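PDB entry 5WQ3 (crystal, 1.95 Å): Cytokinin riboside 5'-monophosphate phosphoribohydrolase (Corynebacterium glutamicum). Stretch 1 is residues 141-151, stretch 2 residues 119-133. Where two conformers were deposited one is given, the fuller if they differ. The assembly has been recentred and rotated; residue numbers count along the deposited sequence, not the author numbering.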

# COMPACT_ATOMS: atom_id res chain seq x y z
N PRO C 141 14.83 -4.10 50.97
CA PRO C 141 15.90 -5.13 51.01
C PRO C 141 16.61 -5.28 52.38
O PRO C 141 17.44 -6.18 52.54
CB PRO C 141 16.90 -4.63 49.99
CG PRO C 141 16.70 -3.15 49.96
CD PRO C 141 15.23 -2.93 50.18
N TYR C 142 16.28 -4.43 53.35
CA TYR C 142 16.90 -4.53 54.65
C TYR C 142 16.07 -5.28 55.70
O TYR C 142 16.43 -5.36 56.88
CB TYR C 142 17.24 -3.15 55.13
CG TYR C 142 18.16 -2.40 54.20
CD1 TYR C 142 19.54 -2.71 54.11
CD2 TYR C 142 17.68 -1.40 53.39
CE1 TYR C 142 20.36 -1.99 53.26
CE2 TYR C 142 18.51 -0.67 52.54
CZ TYR C 142 19.84 -0.96 52.49
OH TYR C 142 20.58 -0.21 51.61
N VAL C 143 14.97 -5.87 55.26
CA VAL C 143 14.13 -6.61 56.12
C VAL C 143 14.68 -7.99 56.21
O VAL C 143 14.72 -8.69 55.20
CB VAL C 143 12.70 -6.67 55.57
CG1 VAL C 143 11.85 -7.71 56.29
CG2 VAL C 143 12.06 -5.31 55.68
N ASP C 144 14.99 -8.45 57.41
CA ASP C 144 15.55 -9.77 57.53
C ASP C 144 14.56 -10.79 58.10
O ASP C 144 14.85 -12.00 58.06
CB ASP C 144 16.87 -9.70 58.32
CG ASP C 144 17.96 -8.92 57.58
OD1 ASP C 144 17.80 -8.66 56.36
OD2 ASP C 144 18.98 -8.56 58.20
N LEU C 145 13.42 -10.35 58.65
CA LEU C 145 12.30 -11.25 58.96
C LEU C 145 11.07 -10.52 58.40
O LEU C 145 10.62 -9.51 58.96
CB LEU C 145 12.17 -11.56 60.47
CG LEU C 145 10.96 -12.33 61.05
CD1 LEU C 145 10.90 -13.75 60.50
CD2 LEU C 145 10.94 -12.44 62.57
N GLY C 146 10.57 -11.00 57.26
CA GLY C 146 9.49 -10.31 56.50
C GLY C 146 8.25 -11.14 56.55
O GLY C 146 8.34 -12.35 56.53
N LEU C 147 7.09 -10.53 56.75
CA LEU C 147 5.84 -11.20 56.49
C LEU C 147 5.04 -10.19 55.72
O LEU C 147 5.26 -8.97 55.79
CB LEU C 147 5.04 -11.52 57.76
CG LEU C 147 5.42 -12.56 58.79
CD1 LEU C 147 6.79 -12.25 59.34
CD2 LEU C 147 4.40 -12.53 59.91
N ASN C 148 4.06 -10.70 55.00
CA ASN C 148 3.20 -9.90 54.14
C ASN C 148 1.72 -10.16 54.43
O ASN C 148 1.29 -11.29 54.49
CB ASN C 148 3.58 -10.17 52.67
CG ASN C 148 4.70 -9.27 52.19
OD1 ASN C 148 4.80 -8.10 52.59
ND2 ASN C 148 5.54 -9.80 51.35
N PHE C 149 0.95 -9.10 54.63
CA PHE C 149 -0.43 -9.21 55.07
C PHE C 149 -1.32 -8.57 54.03
O PHE C 149 -1.05 -7.49 53.51
CB PHE C 149 -0.67 -8.46 56.40
CG PHE C 149 0.03 -9.06 57.58
CD1 PHE C 149 1.34 -8.76 57.84
CD2 PHE C 149 -0.60 -10.00 58.39
CE1 PHE C 149 2.00 -9.36 58.90
CE2 PHE C 149 0.03 -10.57 59.47
CZ PHE C 149 1.34 -10.27 59.73
N ARG C 150 -2.37 -9.28 53.70
CA ARG C 150 -3.48 -8.74 52.96
C ARG C 150 -4.38 -7.77 53.78
O ARG C 150 -4.94 -6.84 53.24
CB ARG C 150 -4.27 -9.97 52.42
CG ARG C 150 -5.75 -9.75 52.20
CD ARG C 150 -5.92 -8.93 50.98
NE ARG C 150 -7.23 -9.01 50.39
CZ ARG C 150 -7.46 -8.62 49.14
NH1 ARG C 150 -6.43 -8.17 48.41
NH2 ARG C 150 -8.68 -8.69 48.61
N TYR C 151 -4.59 -8.06 55.07
CA TYR C 151 -5.59 -7.39 55.86
C TYR C 151 -4.91 -6.39 56.77
O TYR C 151 -4.16 -6.76 57.68
CB TYR C 151 -6.34 -8.44 56.66
CG TYR C 151 -7.15 -9.31 55.73
CD1 TYR C 151 -8.29 -8.82 55.06
CD2 TYR C 151 -6.78 -10.62 55.49
CE1 TYR C 151 -9.04 -9.64 54.22
CE2 TYR C 151 -7.50 -11.41 54.61
CZ TYR C 151 -8.62 -10.93 53.99
OH TYR C 151 -9.31 -11.78 53.14
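Stretch 2, residues 119-133: ASEANGLSVGLGIEL

Two glycines, Gly128 and Gly130, alternate in the strand of stretch 2, and side chains of stretch 1 lie over the backbone they leave open. Residues 126-131 run as a parallel neighbor of strand 145-149, with an angle of 20° between their directions (signed crossing angle -20°) and axes approaching to 4.5 Å. Gly128 pairs with Gly146 and Gly130 with Asn148, their CA atoms 4.8 and 4.6 Å apart. The space beside the glycines of stretch 2 is already taken: an ideal CB on Gly128 would lie 2.6 Å from Val143 CG2, and one on Gly130 would lie 2.4 Å from Asn148 OD1. Without a side chain, each lets its neighbor fold over the backbone, as Val143 CG1 does 3.5 Å from Gly128 N and Asn148 OD1 does 3.6 Å from Gly130 CA.

The backbone bonds form the alternating ladder typical of parallel strands, in which residues of one strand bond to those flanking their partner. Gly128 N donates to Leu145 O (3.0 Å), Leu147 N to Gly128 O (2.9 Å), Gly130 N to Leu147 O (2.8 Å), Phe149 N to Gly130 O (2.8 Å) and Glu132 N to Phe149 O (2.8 Å). CA-H...O contacts supplement it, the shortest from Gly146 CA to Gly128 O at 3.2 Å.

The face bearing Leu145, Leu147 and Phe149 also carries Val127, Leu129 and Ile131. Branched and aromatic side chains suit this apolar surface: Leu147 CD1 comes within 4.3 Å of Leu129 CD2, and Phe149 CE1 within 4.0 Å of Leu129 CB. The CD1 of Ile131 reaches past the end of strand 145-149, to 4.0 Å from Arg150 O.

Before the ladder, stretch 2 leaves a helix that includes Ala119 and Ser120, then passes through a loop where the positive phi of Asn123 (60°) precedes Gly124. Two serines fasten this region to the loop of stretch 1. Small and polar, Ser120 points toward that loop and donates from OG to Asp144 OD2 at 2.5 Å, a short bond to a carboxylate. Ser126 donates from OG to Tyr142 O (2.9 Å), while its carbonyl O accepts from both Asp144 N (2.9 Å) and Leu145 N (3.0 Å), anchoring the start of the pairing.

Beyond the far end, charge replaces apolar packing. Arg150 NH1 forms a salt bridge with Glu132 OE2 at 3.1 Å, the carboxylate oxygen lying at the guanidinium edge, where N-H groups can reach it. Long, flexible side chains suit these two positions because they can meet beyond the paired backbones.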

# COMPACT_ATOMS: atom_id res chain seq x y z
N ALA C 119 19.13 -0.95 61.59
CA ALA C 119 19.15 -2.16 62.40
C ALA C 119 19.87 -3.34 61.78
O ALA C 119 20.60 -4.07 62.46
CB ALA C 119 17.75 -2.58 62.69
N SER C 120 19.62 -3.56 60.50
CA SER C 120 20.19 -4.72 59.81
C SER C 120 21.71 -4.55 59.74
O SER C 120 22.47 -5.45 60.06
CB SER C 120 19.62 -4.85 58.40
OG SER C 120 19.83 -6.19 57.95
N GLU C 121 22.13 -3.37 59.35
CA GLU C 121 23.54 -3.11 59.17
C GLU C 121 24.29 -3.04 60.50
O GLU C 121 25.50 -3.14 60.47
CB GLU C 121 23.78 -1.88 58.30
CG GLU C 121 23.39 -2.15 56.83
CD GLU C 121 23.75 -1.01 55.88
OE1 GLU C 121 24.02 0.12 56.38
OE2 GLU C 121 23.70 -1.23 54.63
N ALA C 122 23.60 -2.92 61.64
CA ALA C 122 24.23 -3.12 62.97
C ALA C 122 24.09 -4.50 63.46
O ALA C 122 24.23 -4.74 64.64
CB ALA C 122 23.65 -2.19 64.00
N ASN C 123 23.81 -5.47 62.60
CA ASN C 123 23.66 -6.85 63.09
C ASN C 123 22.59 -7.06 64.10
O ASN C 123 22.73 -7.97 64.92
CB ASN C 123 24.95 -7.36 63.76
CG ASN C 123 26.15 -7.19 62.90
OD1 ASN C 123 27.11 -6.43 63.21
ND2 ASN C 123 26.11 -7.88 61.77
N GLY C 124 21.53 -6.23 64.09
CA GLY C 124 20.38 -6.46 64.94
C GLY C 124 19.24 -7.13 64.16
O GLY C 124 19.35 -7.37 62.96
N LEU C 125 18.14 -7.40 64.83
CA LEU C 125 16.98 -8.00 64.16
C LEU C 125 16.09 -6.92 63.54
O LEU C 125 15.50 -6.09 64.27
CB LEU C 125 16.14 -8.79 65.15
CG LEU C 125 14.93 -9.54 64.57
CD1 LEU C 125 15.28 -10.46 63.42
CD2 LEU C 125 14.30 -10.33 65.69
N SER C 126 16.00 -6.96 62.21
CA SER C 126 15.17 -6.07 61.45
C SER C 126 13.94 -6.78 60.86
O SER C 126 14.05 -7.71 60.04
CB SER C 126 15.97 -5.48 60.33
OG SER C 126 15.12 -4.91 59.38
N VAL C 127 12.79 -6.29 61.25
CA VAL C 127 11.51 -6.95 60.94
C VAL C 127 10.70 -6.02 60.08
O VAL C 127 10.69 -4.83 60.34
CB VAL C 127 10.69 -7.26 62.20
CG1 VAL C 127 9.43 -8.06 61.85
CG2 VAL C 127 11.55 -7.96 63.23
N GLY C 128 10.00 -6.60 59.10
CA GLY C 128 9.10 -5.89 58.18
C GLY C 128 7.77 -6.62 58.04
O GLY C 128 7.71 -7.82 57.59
N LEU C 129 6.70 -5.94 58.39
CA LEU C 129 5.36 -6.54 58.32
C LEU C 129 4.66 -5.72 57.28
O LEU C 129 4.17 -4.64 57.56
CB LEU C 129 4.63 -6.49 59.63
CG LEU C 129 5.38 -6.92 60.92
CD1 LEU C 129 4.45 -6.85 62.12
CD2 LEU C 129 5.98 -8.31 60.85
N GLY C 130 4.70 -6.23 56.04
CA GLY C 130 4.16 -5.49 54.93
C GLY C 130 2.67 -5.61 54.75
O GLY C 130 2.02 -6.57 55.22
N ILE C 131 2.14 -4.66 53.99
CA ILE C 131 0.78 -4.69 53.55
C ILE C 131 0.76 -4.86 52.04
O ILE C 131 1.48 -4.18 51.34
CB ILE C 131 0.09 -3.40 53.99
CG1 ILE C 131 -1.38 -3.45 53.68
CG2 ILE C 131 0.72 -2.23 53.31
CD1 ILE C 131 -2.12 -4.38 54.58
N GLU C 132 -0.00 -5.80 51.54
CA GLU C 132 0.02 -6.08 50.12
C GLU C 132 -0.70 -4.98 49.41
O GLU C 132 -1.82 -4.71 49.69
CB GLU C 132 -0.50 -7.46 49.77
CG GLU C 132 -1.95 -7.54 49.48
CD GLU C 132 -2.38 -8.97 49.19
OE1 GLU C 132 -1.59 -9.90 49.38
OE2 GLU C 132 -3.52 -9.14 48.76
N LEU C 133 0.01 -4.32 48.52
CA LEU C 133 -0.57 -3.24 47.79
C LEU C 133 -0.24 -3.27 46.31
O LEU C 133 0.84 -3.66 45.89
CB LEU C 133 -0.12 -1.91 48.35
CG LEU C 133 -0.95 -1.33 49.46
CD1 LEU C 133 -0.75 0.15 49.56
CD2 LEU C 133 -2.41 -1.66 49.37